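Local coordinates for PDZ domain protein (Parabacteroides distasonis, PDB 4L8N) that is of unknown function but combines PDZ-like domains with a DUF4136 domain and can bind magnesium, at residues 284-294 with 449-457. Numbering follows the deposited sequence.
Sequences LMCMQYPYTKY and RSEVTVEIK
I456, near the C-terminal end of strand 438-456, pushes its branched side chain into the turn that follows helix 274-285. Its CD1 lies 3.7 Å from CB of M287 and 3.6 Å from CG of Q288, while CG2, anti to the backbone N, meets the edge of the Y294 ring near its plane, beside CE2. A beta-branched residue suits this place because one branch ends with CD1 on M287 and Q288 while the other, CG2, is left for the ring of Y294. M287, a selenomethionine, is unbranched and flexible: bent at chi3 (71°), it lays CE against the carbonyl O of V454, with SE 4.2 Å from V454 CG1. At the chain end, K457 O takes a hydrogen bond from Y294 OH (2.6 Å) and another from K293 NZ (3.2 Å), reaching it from opposite faces of the carboxylate plane. K293 NZ also forms salt bridges with K457 OXT and D17. Behind them, Q288 OE1 accepts hydrogen bonds from the backbone N-H of Y294, in the carbonyl plane on a lone pair, and of K293, tilted 34° from that plane, and NE2 donates to Y294 O; an alanine here would probably leave these backbone groups without partners and let Y294 drift from I456. This is the packing of a loop that follows a DUF4136 helix against the C-terminal end of a mixed-sheet strand.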
loop_
_atom_site.group_PDB
_atom_site.type_symbol
_atom_site.label_atom_id
_atom_site.label_comp_id
_atom_site.label_asym_id
_atom_site.label_seq_id
_atom_site.Cartn_x
_atom_site.Cartn_y
_atom_site.Cartn_z
ATOM N N LEU A 284 6.024 16.080 6.936
ATOM C CA LEU A 284 6.710 14.778 6.885
ATOM C C LEU A 284 6.818 14.277 5.425
ATOM O O LEU A 284 7.888 13.836 5.005
ATOM C CB LEU A 284 6.003 13.723 7.760
ATOM C CG LEU A 284 5.902 13.984 9.253
ATOM C CD1 LEU A 284 4.917 13.019 9.880
ATOM C CD2 LEU A 284 7.282 13.906 9.952
HETATM N N MSE A 285 5.712 14.381 4.655
HETATM C CA MSE A 285 5.623 14.016 3.231
HETATM C C MSE A 285 6.588 14.809 2.352
HETATM O O MSE A 285 7.212 14.230 1.464
HETATM C CB MSE A 285 4.195 14.250 2.727
HETATM C CG MSE A 285 3.218 13.212 3.217
HETATM SE SE MSE A 285 1.381 13.670 2.875
HETATM C CE MSE A 285 1.440 13.510 1.021
ATOM N N CYS A 286 6.714 16.126 2.590
ATOM C CA CYS A 286 7.577 16.993 1.780
ATOM C C CYS A 286 9.057 16.896 2.134
ATOM O O CYS A 286 9.877 17.461 1.397
ATOM C CB CYS A 286 7.093 18.431 1.829
ATOM S SG CYS A 286 5.490 18.667 1.032
HETATM N N MSE A 287 9.427 16.142 3.190
HETATM C CA MSE A 287 10.853 15.950 3.514
HETATM C C MSE A 287 11.544 15.164 2.387
HETATM O O MSE A 287 12.773 15.201 2.269
HETATM C CB MSE A 287 11.030 15.253 4.863
HETATM C CG MSE A 287 11.116 16.241 6.009
HETATM SE SE MSE A 287 11.268 15.429 7.772
HETATM C CE MSE A 287 12.965 14.806 7.592
ATOM N N GLN A 288 10.739 14.473 1.534
ATOM C CA GLN A 288 11.292 13.742 0.408
ATOM C C GLN A 288 11.249 14.560 -0.878
ATOM O O GLN A 288 11.584 14.023 -1.925
ATOM C CB GLN A 288 10.658 12.366 0.236
ATOM C CG GLN A 288 11.154 11.407 1.309
ATOM C CD GLN A 288 11.116 9.997 0.857
ATOM O OE1 GLN A 288 12.154 9.367 0.634
ATOM N NE2 GLN A 288 9.908 9.491 0.682
ATOM N N TYR A 289 10.912 15.869 -0.806
ATOM C CA TYR A 289 11.013 16.760 -1.962
ATOM C C TYR A 289 12.151 17.761 -1.705
ATOM O O TYR A 289 12.066 18.506 -0.722
ATOM C CB TYR A 289 9.696 17.485 -2.328
ATOM C CG TYR A 289 9.831 18.140 -3.687
ATOM C CD1 TYR A 289 9.750 17.384 -4.857
ATOM C CD2 TYR A 289 10.234 19.477 -3.805
ATOM C CE1 TYR A 289 9.985 17.956 -6.112
ATOM C CE2 TYR A 289 10.479 20.056 -5.058
ATOM C CZ TYR A 289 10.343 19.291 -6.209
ATOM O OH TYR A 289 10.572 19.838 -7.455
ATOM N N PRO A 290 13.245 17.807 -2.510
ATOM C CA PRO A 290 13.525 17.071 -3.753
ATOM C C PRO A 290 14.278 15.743 -3.597
ATOM O O PRO A 290 14.504 15.059 -4.597
ATOM C CB PRO A 290 14.395 18.069 -4.516
ATOM C CG PRO A 290 15.162 18.775 -3.454
ATOM C CD PRO A 290 14.315 18.786 -2.229
ATOM N N TYR A 291 14.677 15.375 -2.368
ATOM C CA TYR A 291 15.462 14.170 -2.173
ATOM C C TYR A 291 14.596 13.004 -1.684
ATOM O O TYR A 291 14.282 12.909 -0.503
ATOM C CB TYR A 291 16.628 14.460 -1.223
ATOM C CG TYR A 291 17.594 13.307 -1.050
ATOM C CD1 TYR A 291 18.174 12.686 -2.151
ATOM C CD2 TYR A 291 17.967 12.870 0.220
ATOM C CE1 TYR A 291 19.070 11.631 -1.996
ATOM C CE2 TYR A 291 18.867 11.820 0.388
ATOM C CZ TYR A 291 19.420 11.203 -0.722
ATOM O OH TYR A 291 20.324 10.181 -0.546
ATOM N N THR A 292 14.222 12.122 -2.632
ATOM C CA THR A 292 13.426 10.919 -2.435
ATOM C C THR A 292 14.336 9.687 -2.419
ATOM O O THR A 292 14.996 9.396 -3.421
ATOM C CB THR A 292 12.350 10.808 -3.549
ATOM O OG1 THR A 292 11.480 11.940 -3.519
ATOM C CG2 THR A 292 11.507 9.551 -3.440
ATOM N N LYS A 293 14.366 8.955 -1.285
ATOM C CA LYS A 293 15.116 7.708 -1.225
ATOM C C LYS A 293 14.201 6.509 -0.828
ATOM O O LYS A 293 14.560 5.374 -1.124
ATOM C CB LYS A 293 16.403 7.786 -0.385
ATOM C CG LYS A 293 16.319 8.223 1.062
ATOM C CD LYS A 293 17.676 7.942 1.739
ATOM C CE LYS A 293 17.818 8.609 3.089
ATOM N NZ LYS A 293 18.895 7.982 3.906
ATOM N N TYR A 294 12.997 6.756 -0.278
ATOM C CA TYR A 294 12.018 5.708 0.084
ATOM C C TYR A 294 10.742 5.837 -0.725
ATOM O O TYR A 294 10.036 6.833 -0.609
ATOM C CB TYR A 294 11.675 5.740 1.582
ATOM C CG TYR A 294 12.887 5.454 2.431
ATOM C CD1 TYR A 294 13.375 4.159 2.566
ATOM C CD2 TYR A 294 13.614 6.488 3.012
ATOM C CE1 TYR A 294 14.537 3.897 3.283
ATOM C CE2 TYR A 294 14.771 6.234 3.741
ATOM C CZ TYR A 294 15.224 4.935 3.880
ATOM O OH TYR A 294 16.363 4.662 4.595
ATOM N N ARG A 449 20.387 24.347 26.380
ATOM C CA ARG A 449 20.564 23.892 25.016
ATOM C C ARG A 449 19.433 22.981 24.762
ATOM O O ARG A 449 19.236 22.028 25.512
ATOM C CB ARG A 449 21.927 23.220 24.778
ATOM C CG ARG A 449 23.026 24.204 24.603
ATOM C CD ARG A 449 24.214 23.580 23.934
ATOM N NE ARG A 449 25.191 24.610 23.569
ATOM C CZ ARG A 449 26.301 24.385 22.870
ATOM N NH1 ARG A 449 26.592 23.161 22.449
ATOM N NH2 ARG A 449 27.129 25.381 22.591
ATOM N N SER A 450 18.611 23.341 23.794
ATOM C CA SER A 450 17.449 22.581 23.357
ATOM C C SER A 450 17.607 22.282 21.891
ATOM O O SER A 450 18.118 23.128 21.134
ATOM C CB SER A 450 16.172 23.353 23.628
ATOM O OG SER A 450 15.267 22.514 24.318
ATOM N N GLU A 451 17.262 21.056 21.500
ATOM C CA GLU A 451 17.398 20.590 20.125
ATOM C C GLU A 451 16.461 19.424 19.829
ATOM O O GLU A 451 16.224 18.565 20.677
ATOM C CB GLU A 451 18.872 20.199 19.778
ATOM C CG GLU A 451 19.626 19.395 20.837
ATOM C CD GLU A 451 21.012 18.875 20.475
ATOM O OE1 GLU A 451 21.096 17.803 19.832
ATOM O OE2 GLU A 451 22.013 19.489 20.918
ATOM N N VAL A 452 15.891 19.447 18.624
ATOM C CA VAL A 452 15.067 18.396 18.019
ATOM C C VAL A 452 15.592 18.169 16.602
ATOM O O VAL A 452 15.693 19.127 15.835
ATOM C CB VAL A 452 13.541 18.654 17.991
ATOM C CG1 VAL A 452 12.805 17.428 17.469
ATOM C CG2 VAL A 452 13.005 19.036 19.354
ATOM N N THR A 453 15.928 16.925 16.268
ATOM C CA THR A 453 16.336 16.502 14.938
ATOM C C THR A 453 15.277 15.533 14.435
ATOM O O THR A 453 14.986 14.537 15.094
ATOM C CB THR A 453 17.742 15.904 14.977
ATOM O OG1 THR A 453 18.662 16.958 15.251
ATOM C CG2 THR A 453 18.123 15.199 13.676
ATOM N N VAL A 454 14.644 15.869 13.309
ATOM C CA VAL A 454 13.656 14.997 12.645
ATOM C C VAL A 454 14.319 14.626 11.341
ATOM O O VAL A 454 14.549 15.499 10.491
ATOM C CB VAL A 454 12.248 15.598 12.488
ATOM C CG1 VAL A 454 11.285 14.577 11.868
ATOM C CG2 VAL A 454 11.718 16.083 13.838
ATOM N N GLU A 455 14.769 13.373 11.249
ATOM C CA GLU A 455 15.534 12.894 10.105
ATOM C C GLU A 455 14.890 11.679 9.419
ATOM O O GLU A 455 14.307 10.836 10.097
ATOM C CB GLU A 455 16.917 12.493 10.623
ATOM C CG GLU A 455 18.019 12.454 9.582
ATOM C CD GLU A 455 19.342 11.873 10.053
ATOM O OE1 GLU A 455 19.613 11.903 11.278
ATOM O OE2 GLU A 455 20.115 11.398 9.187
ATOM N N ILE A 456 15.024 11.562 8.083
ATOM C CA ILE A 456 14.603 10.351 7.386
ATOM C C ILE A 456 15.812 9.431 7.514
ATOM O O ILE A 456 16.910 9.826 7.104
ATOM C CB ILE A 456 14.112 10.585 5.931
ATOM C CG1 ILE A 456 12.697 11.165 5.967
ATOM C CG2 ILE A 456 14.152 9.284 5.109
ATOM C CD1 ILE A 456 12.206 11.714 4.758
ATOM N N LYS A 457 15.620 8.243 8.141
ATOM C CA LYS A 457 16.668 7.234 8.438
ATOM C C LYS A 457 17.617 6.976 7.241
ATOM O O LYS A 457 17.137 6.540 6.172
ATOM C CB LYS A 457 16.049 5.907 8.929
ATOM C CG LYS A 457 15.427 6.000 10.329
ATOM C CD LYS A 457 15.352 4.655 11.047
ATOM C CE LYS A 457 16.699 4.207 11.573
ATOM N NZ LYS A 457 16.624 2.872 12.222
ATOM O OXT LYS A 457 18.826 7.289 7.372
#